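Local coordinates for TerD domain-containing protein (Streptomyces coelicolor A3, PDB 2QZ7), which is of unknown function but belongs to the TerD family linked to tellurite resistance and may, like its relatives, bind metal ions, three sodium ions being bound here, at residues Leu30-Ser35 with Phe89-Thr94; Pro40-Asp45 with Gly118-Asp123; Ala105-Gly110 with Ala156-Asn161. All coordinates share one frame; numbering follows the deposited sequence.

The chain folds as two antiparallel five-stranded sheets. Interaction 1 pairs strands 26-31 and 91-95 at their ends in one sheet; interaction 3 pairs strands 104-113 and 152-160 in the other, on the opposite side of the chain's centre, the two contact centres about 21 Å apart. Interaction 2, centred about 13 Å from interaction 1 and 25 Å from interaction 3, joins the lead-in to strand 44-52 to the loop after strand 104-113. Along the chain interactions 1 and 2 cross, as do 2 and 3, whereas 1 closes before 3 opens. Interactions 1 and 2 share a sodium ion, which ties E91 of one sheet to L44 and D45 at the start of strand 44-52 in the other.

Interaction 1 (Leu30-Ser35 with Phe89-Thr94); sequences LKWDPS and FVEEMT. With NA (sodium ion), chain C; NA (sodium ion), chain D.
A classic beta bulge marks this antiparallel pairing of strands 26-31 and 91-95: V90 and E91 both face L30. Among the backbone hydrogen bonds, L30 N to E91 O is the straightest (2.9 Å, 156° at the hydrogen), lying in the carbonyl plane. L30 O receives two weak ones, from V90 N and E91 N, so a single carbonyl serves both residues of the bulge.

Two apolar contacts lie beside the bulge. CG2 of V90, in the crowded position between its own backbone N and carbonyl carbon, sits over one face of the W32 indole toward the rim, a CH-pi contact 3.9 Å from the centroid of the six-membered ring. The F89 ring turns its edge to the backbone of L30 and K31, and its CE1 meets K31 CG at 4.0 Å as the extended lysine passes obliquely.

Metal binding completes the contact. W32 O coordinates one sodium ion at 2.3 Å, with G84 and G86. Water 1, a further ligand of that ion, accepts a hydrogen bond from W32 N. NE1 of W32 donates to H42 O, which helps fix the indole. E91, CG anti to its backbone N (179°), extends its carboxylate to a second sodium ion; OE2 is held by I46 N, and E91 OE1 lies at the edge of the W32 ring, 3.9 Å from CH2, while binding sodium at 2.4 Å.

Interaction 2 (Pro40-Asp45 with Gly118-Asp123); sequences PPHHLD and GHKTFD. With NA (sodium ion), chain D; NA (sodium ion), chain E.
The imidazole of H42 presents its edge to K120, whose CE lies in the ring plane; the two side chains cross at about a right angle. The F122 ring is met obliquely by CD2 of L44, which approaches CE1 of F122 to 4.4 Å, a loose apolar touch. K120 leaves the backbone with CG anti to N (chi1 -171°) and bends at chi3 (-78°), which carries its ammonium toward the carbonyl of P41. K120 NZ lies 3.0 Å from P41 O, at an angle unsuited to a hydrogen bond.

Two sodium sites flank this packing. L44 O and D45 OD1 bind one ion, each at 2.4 Å, together with S81 and E91. H43 NE2 donates to the same D45 OD1 (2.9 Å) from above the carboxylate plane, so this oxygen serves both metal and histidine. F122 O binds the other ion at 2.1 Å, with V125 and T128 completing the protein ligands.

The contact joins the start of strand 44-52 to the loop between strands 104-113 and 129-134; L44, K120 and F122 all pack on I113 of strand 104-113, and F122 also touches V111 of the same strand.

Interaction 3 (Ala105-Gly110 with Ala156-Asn161); sequences ARVIVG and AEFTRN
Strands 104-113 and 152-160 are antiparallel neighbours in one of the two sheets of the TerD domain, their axes 4.7 Å apart at 171°; R106-V109 and A156-T159 form a regular ladder, extended by a bond from R160 N to A105 O. V107 and F158 are a hydrogen-bonded pair: V107 N donates to F158 O at 2.7 Å, and F158 N returns the bond to V107 O at 2.8 Å, both in the carbonyl plane. V109 and A156 form the next such pair; V109 N points nearly along the C=O axis of A156, and A156 N closes the ring on V109 O. At the other end R160 N reaches A105 O from above the carbonyl plane.

The alternation of a beta sheet sorts the side chains onto two faces. V107, V109, A156 and F158 share the face turned to the other sheet, where V109 packs on V28 and F158 on V26. CD2 of F158 meets CB of V107, and CE2 of F158 lies 4.1 Å from CG1 of V109; V109 CG1 also touches A156 CB at 3.8 Å.

R106, I108, E157 and T159 occupy the reverse face. R106, extended from CG to NE, runs beside T159, with R106 CG 3.8 Å from T159 CG2, then meets E157 in a salt bridge gripped side-on, both nitrogens on one oxygen. R106 NE to E157 OE2 is short and straight (2.8 Å, 165°); NH2 binds the same atom more loosely, on its anti lone pair. OE2 lies in the guanidinium plane, with the carboxylate turned 84° to it. I108 CG2 sits over one guanidinium face, Y51 makes a cation-pi contact with R106, and R106 NH1 donates to the carbonyls of P56 and G187.

Interaction 1 (Leu30-Ser35 with Phe89-Thr94)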
loop_
_atom_site.group_PDB
_atom_site.type_symbol
_atom_site.label_atom_id
_atom_site.label_comp_id
_atom_site.label_asym_id
_atom_site.label_seq_id
_atom_site.Cartn_x
_atom_site.Cartn_y
_atom_site.Cartn_z
ATOM N N LEU A 30 -6.771 -6.029 -0.983
ATOM C CA LEU A 30 -6.133 -6.277 -2.268
ATOM C C LEU A 30 -6.526 -7.660 -2.829
ATOM O O LEU A 30 -6.569 -8.637 -2.074
ATOM C CB LEU A 30 -4.612 -6.211 -2.065
ATOM C CG LEU A 30 -3.699 -6.700 -3.203
ATOM C CD1 LEU A 30 -3.871 -5.783 -4.410
ATOM C CD2 LEU A 30 -2.246 -6.646 -2.689
ATOM N N LYS A 31 -6.867 -7.724 -4.125
ATOM C CA LYS A 31 -7.147 -9.004 -4.812
ATOM C C LYS A 31 -6.269 -9.099 -6.045
ATOM O O LYS A 31 -5.834 -8.075 -6.567
ATOM C CB LYS A 31 -8.639 -9.083 -5.226
ATOM C CG LYS A 31 -9.086 -7.978 -6.199
ATOM C CD LYS A 31 -10.551 -8.183 -6.641
ATOM C CE LYS A 31 -10.963 -7.141 -7.689
ATOM N NZ LYS A 31 -12.297 -7.457 -8.341
ATOM N N TRP A 32 -6.028 -10.328 -6.503
ATOM C CA TRP A 32 -5.349 -10.641 -7.760
ATOM C C TRP A 32 -5.462 -12.128 -8.085
ATOM O O TRP A 32 -5.638 -12.968 -7.194
ATOM C CB TRP A 32 -3.875 -10.199 -7.742
ATOM C CG TRP A 32 -2.907 -11.046 -6.919
ATOM C CD1 TRP A 32 -2.097 -12.083 -7.377
ATOM C CD2 TRP A 32 -2.587 -10.869 -5.538
ATOM N NE1 TRP A 32 -1.303 -12.544 -6.342
ATOM C CE2 TRP A 32 -1.592 -11.830 -5.205
ATOM C CE3 TRP A 32 -3.037 -9.967 -4.536
ATOM C CZ2 TRP A 32 -1.045 -11.932 -3.909
ATOM C CZ3 TRP A 32 -2.495 -10.058 -3.265
ATOM C CH2 TRP A 32 -1.506 -11.045 -2.957
ATOM N N ASP A 33 -5.403 -12.468 -9.365
ATOM C CA ASP A 33 -5.466 -13.880 -9.744
ATOM C C ASP A 33 -4.105 -14.550 -9.677
ATOM O O ASP A 33 -3.095 -13.929 -10.014
ATOM C CB ASP A 33 -6.067 -14.065 -11.138
ATOM C CG ASP A 33 -7.537 -13.706 -11.181
ATOM O OD1 ASP A 33 -8.198 -13.663 -10.103
ATOM O OD2 ASP A 33 -8.027 -13.471 -12.305
ATOM N N PRO A 34 -4.078 -15.842 -9.293
ATOM C CA PRO A 34 -2.829 -16.582 -9.254
ATOM C C PRO A 34 -2.344 -16.897 -10.687
ATOM O O PRO A 34 -3.067 -16.638 -11.652
ATOM C CB PRO A 34 -3.215 -17.860 -8.508
ATOM C CG PRO A 34 -4.666 -18.089 -8.931
ATOM C CD PRO A 34 -5.232 -16.690 -8.922
ATOM N N SER A 35 -1.117 -17.439 -10.824
ATOM C CA SER A 35 -0.566 -17.612 -12.138
ATOM C C SER A 35 -0.904 -19.009 -12.743
ATOM O O SER A 35 -1.161 -20.011 -12.021
ATOM C CB SER A 35 0.964 -17.380 -12.131
ATOM O OG SER A 35 1.594 -18.112 -11.004
ATOM N N PHE A 89 -10.807 -10.639 -1.893
ATOM C CA PHE A 89 -9.682 -9.930 -1.276
ATOM C C PHE A 89 -8.828 -10.833 -0.443
ATOM O O PHE A 89 -9.242 -11.277 0.624
ATOM C CB PHE A 89 -10.198 -8.776 -0.459
ATOM C CG PHE A 89 -10.832 -7.744 -1.292
ATOM C CD1 PHE A 89 -10.071 -7.072 -2.256
ATOM C CD2 PHE A 89 -12.186 -7.492 -1.189
ATOM C CE1 PHE A 89 -10.638 -6.078 -3.059
ATOM C CE2 PHE A 89 -12.792 -6.503 -1.991
ATOM C CZ PHE A 89 -12.020 -5.806 -2.940
ATOM N N VAL A 90 -7.647 -11.139 -0.950
ATOM C CA VAL A 90 -6.800 -12.122 -0.307
ATOM C C VAL A 90 -5.792 -11.500 0.679
ATOM O O VAL A 90 -5.056 -12.223 1.363
ATOM C CB VAL A 90 -6.058 -12.983 -1.377
ATOM C CG1 VAL A 90 -7.075 -13.752 -2.230
ATOM C CG2 VAL A 90 -5.180 -12.108 -2.248
ATOM N N GLU A 91 -5.725 -10.171 0.738
ATOM C CA GLU A 91 -4.766 -9.536 1.603
ATOM C C GLU A 91 -5.380 -8.246 2.109
ATOM O O GLU A 91 -6.086 -7.577 1.381
ATOM C CB GLU A 91 -3.454 -9.269 0.836
ATOM C CG GLU A 91 -2.342 -8.559 1.669
ATOM C CD GLU A 91 -0.946 -8.947 1.221
ATOM O OE1 GLU A 91 -0.755 -10.122 0.796
ATOM O OE2 GLU A 91 -0.026 -8.109 1.324
ATOM N N GLU A 92 -5.140 -7.887 3.356
ATOM C CA GLU A 92 -5.729 -6.651 3.853
ATOM C C GLU A 92 -4.831 -6.027 4.916
ATOM O O GLU A 92 -4.106 -6.734 5.637
ATOM C CB GLU A 92 -7.130 -6.921 4.437
ATOM C CG GLU A 92 -7.113 -7.521 5.843
ATOM C CD GLU A 92 -7.034 -6.443 6.966
ATOM O OE1 GLU A 92 -7.549 -5.336 6.787
ATOM O OE2 GLU A 92 -6.471 -6.714 8.038
HETATM N N MSE A 93 -4.914 -4.708 5.028
HETATM C CA MSE A 93 -4.191 -3.987 6.050
HETATM C C MSE A 93 -5.147 -2.957 6.643
HETATM O O MSE A 93 -5.722 -2.122 5.911
HETATM C CB MSE A 93 -2.974 -3.256 5.415
HETATM C CG MSE A 93 -2.054 -2.591 6.485
HETATM SE SE MSE A 93 -0.494 -1.755 5.757
HETATM C CE MSE A 93 0.439 -3.365 5.284
ATOM N N THR A 94 -5.318 -3.010 7.962
ATOM C CA THR A 94 -6.147 -2.016 8.682
ATOM C C THR A 94 -5.308 -1.000 9.491
ATOM O O THR A 94 -4.440 -1.394 10.256
ATOM C CB THR A 94 -7.131 -2.762 9.585
ATOM O OG1 THR A 94 -7.954 -3.616 8.779
ATOM C CG2 THR A 94 -8.025 -1.807 10.432
HETATM NA NA NA C . -7.048 -14.335 -6.021
HETATM NA NA NA D . 1.358 -10.740 -0.012
HETATM O O HOH W 1 -8.141 -12.372 -5.639
HETATM O O HOH W 2 2.362 -12.069 1.405
#

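Interaction 2 (Pro40-Asp45 with Gly118-Asp123)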
loop_
_atom_site.group_PDB
_atom_site.type_symbol
_atom_site.label_atom_id
_atom_site.label_comp_id
_atom_site.label_asym_id
_atom_site.label_seq_id
_atom_site.Cartn_x
_atom_site.Cartn_y
_atom_site.Cartn_z
ATOM N N PRO A 40 5.751 -19.451 -12.397
ATOM C CA PRO A 40 5.993 -19.088 -10.977
ATOM C C PRO A 40 4.899 -18.177 -10.366
ATOM O O PRO A 40 4.257 -17.436 -11.108
ATOM C CB PRO A 40 7.333 -18.335 -11.030
ATOM C CG PRO A 40 8.054 -18.979 -12.206
ATOM C CD PRO A 40 6.973 -19.279 -13.224
ATOM N N PRO A 41 4.685 -18.260 -9.034
ATOM C CA PRO A 41 3.604 -17.533 -8.339
ATOM C C PRO A 41 3.599 -16.027 -8.570
ATOM O O PRO A 41 4.646 -15.407 -8.830
ATOM C CB PRO A 41 3.870 -17.825 -6.853
ATOM C CG PRO A 41 5.316 -18.261 -6.807
ATOM C CD PRO A 41 5.485 -19.035 -8.074
ATOM N N HIS A 42 2.406 -15.454 -8.463
ATOM C CA HIS A 42 2.239 -14.025 -8.430
ATOM C C HIS A 42 2.176 -13.576 -6.942
ATOM O O HIS A 42 1.206 -13.847 -6.242
ATOM C CB HIS A 42 0.966 -13.620 -9.207
ATOM C CG HIS A 42 1.091 -13.750 -10.694
ATOM N ND1 HIS A 42 0.023 -14.065 -11.508
ATOM C CD2 HIS A 42 2.158 -13.627 -11.513
ATOM C CE1 HIS A 42 0.421 -14.106 -12.764
ATOM N NE2 HIS A 42 1.717 -13.863 -12.794
ATOM N N HIS A 43 3.239 -12.924 -6.478
ATOM C CA HIS A 43 3.362 -12.500 -5.097
ATOM C C HIS A 43 3.282 -10.973 -5.061
ATOM O O HIS A 43 4.192 -10.272 -5.537
ATOM C CB HIS A 43 4.660 -12.993 -4.456
ATOM C CG HIS A 43 4.788 -12.634 -3.003
ATOM N ND1 HIS A 43 5.805 -13.107 -2.205
ATOM C CD2 HIS A 43 4.056 -11.802 -2.219
ATOM C CE1 HIS A 43 5.675 -12.617 -0.985
ATOM N NE2 HIS A 43 4.626 -11.807 -0.973
ATOM N N LEU A 44 2.149 -10.490 -4.548
ATOM C CA LEU A 44 1.876 -9.057 -4.343
ATOM C C LEU A 44 1.742 -8.808 -2.868
ATOM O O LEU A 44 1.262 -9.670 -2.126
ATOM C CB LEU A 44 0.585 -8.574 -5.011
ATOM C CG LEU A 44 0.640 -8.262 -6.521
ATOM C CD1 LEU A 44 0.931 -9.535 -7.395
ATOM C CD2 LEU A 44 -0.633 -7.576 -6.962
ATOM N N ASP A 45 2.227 -7.638 -2.455
ATOM C CA ASP A 45 2.169 -7.195 -1.057
ATOM C C ASP A 45 1.596 -5.819 -0.963
ATOM O O ASP A 45 2.036 -4.883 -1.678
ATOM C CB ASP A 45 3.566 -7.111 -0.433
ATOM C CG ASP A 45 4.161 -8.493 -0.127
ATOM O OD1 ASP A 45 3.407 -9.459 0.133
ATOM O OD2 ASP A 45 5.414 -8.612 -0.137
ATOM N N GLY A 118 11.522 -12.623 -12.495
ATOM C CA GLY A 118 11.566 -11.788 -13.698
ATOM C C GLY A 118 10.726 -10.518 -13.602
ATOM O O GLY A 118 9.840 -10.408 -12.733
ATOM N N HIS A 119 11.004 -9.571 -14.508
ATOM C CA HIS A 119 10.304 -8.277 -14.577
ATOM C C HIS A 119 8.783 -8.422 -14.721
ATOM O O HIS A 119 8.296 -8.884 -15.753
ATOM C CB HIS A 119 10.888 -7.388 -15.699
ATOM C CG HIS A 119 10.150 -6.094 -15.913
ATOM N ND1 HIS A 119 10.185 -5.048 -15.012
ATOM C CD2 HIS A 119 9.362 -5.682 -16.934
ATOM C CE1 HIS A 119 9.451 -4.049 -15.467
ATOM N NE2 HIS A 119 8.940 -4.410 -16.633
ATOM N N LYS A 120 8.039 -8.017 -13.687
ATOM C CA LYS A 120 6.592 -8.251 -13.677
ATOM C C LYS A 120 5.792 -7.004 -13.255
ATOM O O LYS A 120 6.049 -6.402 -12.215
ATOM C CB LYS A 120 6.281 -9.460 -12.794
ATOM C CG LYS A 120 4.853 -9.971 -12.835
ATOM C CD LYS A 120 4.598 -10.983 -11.708
ATOM C CE LYS A 120 5.180 -12.367 -12.064
ATOM N NZ LYS A 120 4.964 -13.374 -10.953
ATOM N N THR A 121 4.832 -6.615 -14.090
ATOM C CA THR A 121 4.062 -5.390 -13.866
ATOM C C THR A 121 2.588 -5.730 -13.566
ATOM O O THR A 121 2.189 -6.893 -13.637
ATOM C CB THR A 121 4.138 -4.473 -15.087
ATOM O OG1 THR A 121 3.405 -5.073 -16.160
ATOM C CG2 THR A 121 5.604 -4.246 -15.547
ATOM N N PHE A 122 1.793 -4.708 -13.242
ATOM C CA PHE A 122 0.365 -4.859 -12.957
ATOM C C PHE A 122 -0.415 -5.371 -14.159
ATOM O O PHE A 122 -1.457 -6.042 -13.991
ATOM C CB PHE A 122 -0.234 -3.546 -12.423
ATOM C CG PHE A 122 0.171 -3.239 -11.008
ATOM C CD1 PHE A 122 -0.493 -3.831 -9.939
ATOM C CD2 PHE A 122 1.231 -2.364 -10.740
ATOM C CE1 PHE A 122 -0.093 -3.563 -8.614
ATOM C CE2 PHE A 122 1.640 -2.085 -9.454
ATOM C CZ PHE A 122 0.960 -2.679 -8.355
ATOM N N ASP A 123 0.092 -5.057 -15.353
ATOM C CA ASP A 123 -0.483 -5.523 -16.632
ATOM C C ASP A 123 -0.300 -7.017 -16.860
ATOM O O ASP A 123 -1.112 -7.626 -17.543
ATOM C CB ASP A 123 0.096 -4.758 -17.826
ATOM C CG ASP A 123 -0.810 -4.819 -19.039
ATOM O OD1 ASP A 123 -2.014 -4.487 -18.883
ATOM O OD2 ASP A 123 -0.343 -5.221 -20.133
HETATM NA NA NA D . 1.358 -10.740 -0.012
HETATM NA NA NA E . -3.574 -6.122 -13.670
HETATM O O HOH W 2 2.362 -12.069 1.405
HETATM O O HOH W 3 -3.742 -3.973 -14.072
#

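Interaction 3 (Ala105-Gly110 with Ala156-Asn161)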
loop_
_atom_site.group_PDB
_atom_site.type_symbol
_atom_site.label_atom_id
_atom_site.label_comp_id
_atom_site.label_asym_id
_atom_site.label_seq_id
_atom_site.Cartn_x
_atom_site.Cartn_y
_atom_site.Cartn_z
ATOM N N ALA A 105 2.950 12.017 11.053
ATOM C CA ALA A 105 1.975 12.911 10.447
ATOM C C ALA A 105 1.604 12.564 9.017
ATOM O O ALA A 105 0.761 13.260 8.389
ATOM C CB ALA A 105 2.460 14.420 10.545
ATOM N N ARG A 106 2.227 11.507 8.492
ATOM C CA ARG A 106 1.945 11.067 7.139
ATOM C C ARG A 106 2.118 9.554 7.036
ATOM O O ARG A 106 3.075 8.990 7.602
ATOM C CB ARG A 106 2.880 11.796 6.159
ATOM C CG ARG A 106 2.745 11.384 4.698
ATOM C CD ARG A 106 3.512 12.453 3.823
ATOM N NE ARG A 106 3.341 12.146 2.407
ATOM C CZ ARG A 106 4.224 11.527 1.626
ATOM N NH1 ARG A 106 5.402 11.119 2.087
ATOM N NH2 ARG A 106 3.913 11.316 0.358
ATOM N N VAL A 107 1.180 8.921 6.327
ATOM C CA VAL A 107 1.230 7.519 6.014
ATOM C C VAL A 107 0.989 7.335 4.514
ATOM O O VAL A 107 0.089 7.958 3.939
ATOM C CB VAL A 107 0.169 6.694 6.830
ATOM C CG1 VAL A 107 0.268 5.183 6.468
ATOM C CG2 VAL A 107 0.381 6.923 8.318
ATOM N N ILE A 108 1.795 6.503 3.869
ATOM C CA ILE A 108 1.491 6.153 2.512
ATOM C C ILE A 108 1.400 4.668 2.308
ATOM O O ILE A 108 2.192 3.909 2.858
ATOM C CB ILE A 108 2.335 6.940 1.464
ATOM C CG1 ILE A 108 2.357 6.376 0.065
ATOM C CG2 ILE A 108 3.732 7.296 1.890
ATOM C CD1 ILE A 108 2.482 7.682 -0.890
ATOM N N VAL A 109 0.395 4.248 1.553
ATOM C CA VAL A 109 0.207 2.796 1.346
ATOM C C VAL A 109 0.207 2.531 -0.147
ATOM O O VAL A 109 -0.255 3.356 -0.923
ATOM C CB VAL A 109 -1.079 2.280 2.067
ATOM C CG1 VAL A 109 -2.282 2.950 1.534
ATOM C CG2 VAL A 109 -1.220 0.742 1.938
ATOM N N GLY A 110 0.783 1.398 -0.526
ATOM C CA GLY A 110 0.886 0.994 -1.915
ATOM C C GLY A 110 0.910 -0.528 -2.040
ATOM O O GLY A 110 0.676 -1.267 -1.052
ATOM N N ALA A 156 -2.604 5.442 -1.873
ATOM C CA ALA A 156 -3.305 6.377 -0.963
ATOM C C ALA A 156 -2.350 7.042 0.008
ATOM O O ALA A 156 -1.389 6.411 0.491
ATOM C CB ALA A 156 -4.426 5.624 -0.174
ATOM N N GLU A 157 -2.647 8.295 0.330
ATOM C CA GLU A 157 -1.864 9.043 1.298
ATOM C C GLU A 157 -2.791 9.489 2.443
ATOM O O GLU A 157 -3.866 10.024 2.177
ATOM C CB GLU A 157 -1.263 10.296 0.621
ATOM C CG GLU A 157 -0.451 11.139 1.547
ATOM C CD GLU A 157 -0.107 12.495 1.007
ATOM O OE1 GLU A 157 -1.035 13.323 0.824
ATOM O OE2 GLU A 157 1.099 12.746 0.806
ATOM N N PHE A 158 -2.382 9.273 3.692
ATOM C CA PHE A 158 -3.055 9.866 4.845
ATOM C C PHE A 158 -2.102 10.875 5.496
ATOM O O PHE A 158 -0.909 10.585 5.699
ATOM C CB PHE A 158 -3.522 8.798 5.844
ATOM C CG PHE A 158 -4.218 7.619 5.181
ATOM C CD1 PHE A 158 -5.561 7.699 4.824
ATOM C CD2 PHE A 158 -3.516 6.467 4.897
ATOM C CE1 PHE A 158 -6.196 6.627 4.171
ATOM C CE2 PHE A 158 -4.139 5.350 4.288
ATOM C CZ PHE A 158 -5.476 5.455 3.897
ATOM N N THR A 159 -2.619 12.078 5.767
ATOM C CA THR A 159 -1.849 13.157 6.390
ATOM C C THR A 159 -2.722 13.836 7.437
ATOM O O THR A 159 -3.959 13.843 7.315
ATOM C CB THR A 159 -1.332 14.222 5.353
ATOM O OG1 THR A 159 -2.432 14.764 4.630
ATOM C CG2 THR A 159 -0.365 13.610 4.359
ATOM N N ARG A 160 -2.083 14.389 8.470
ATOM C CA ARG A 160 -2.783 15.156 9.513
ATOM C C ARG A 160 -3.051 16.636 9.145
ATOM O O ARG A 160 -2.216 17.326 8.527
ATOM C CB ARG A 160 -2.000 15.147 10.840
ATOM C CG ARG A 160 -1.807 13.786 11.516
ATOM C CD ARG A 160 -1.087 13.986 12.867
ATOM N NE ARG A 160 -0.829 12.728 13.574
ATOM C CZ ARG A 160 -1.691 12.180 14.432
ATOM N NH1 ARG A 160 -2.845 12.779 14.666
ATOM N NH2 ARG A 160 -1.420 11.032 15.045
ATOM N N ASN A 161 -4.222 17.111 9.568
ATOM C CA ASN A 161 -4.570 18.535 9.560
ATOM C C ASN A 161 -3.708 19.397 10.467
ATOM O O ASN A 161 -2.855 18.903 11.212
ATOM C CB ASN A 161 -6.039 18.728 9.976
ATOM C CG ASN A 161 -6.960 18.878 8.778
ATOM O OD1 ASN A 161 -6.508 18.813 7.633
ATOM N ND2 ASN A 161 -8.247 19.102 9.028
#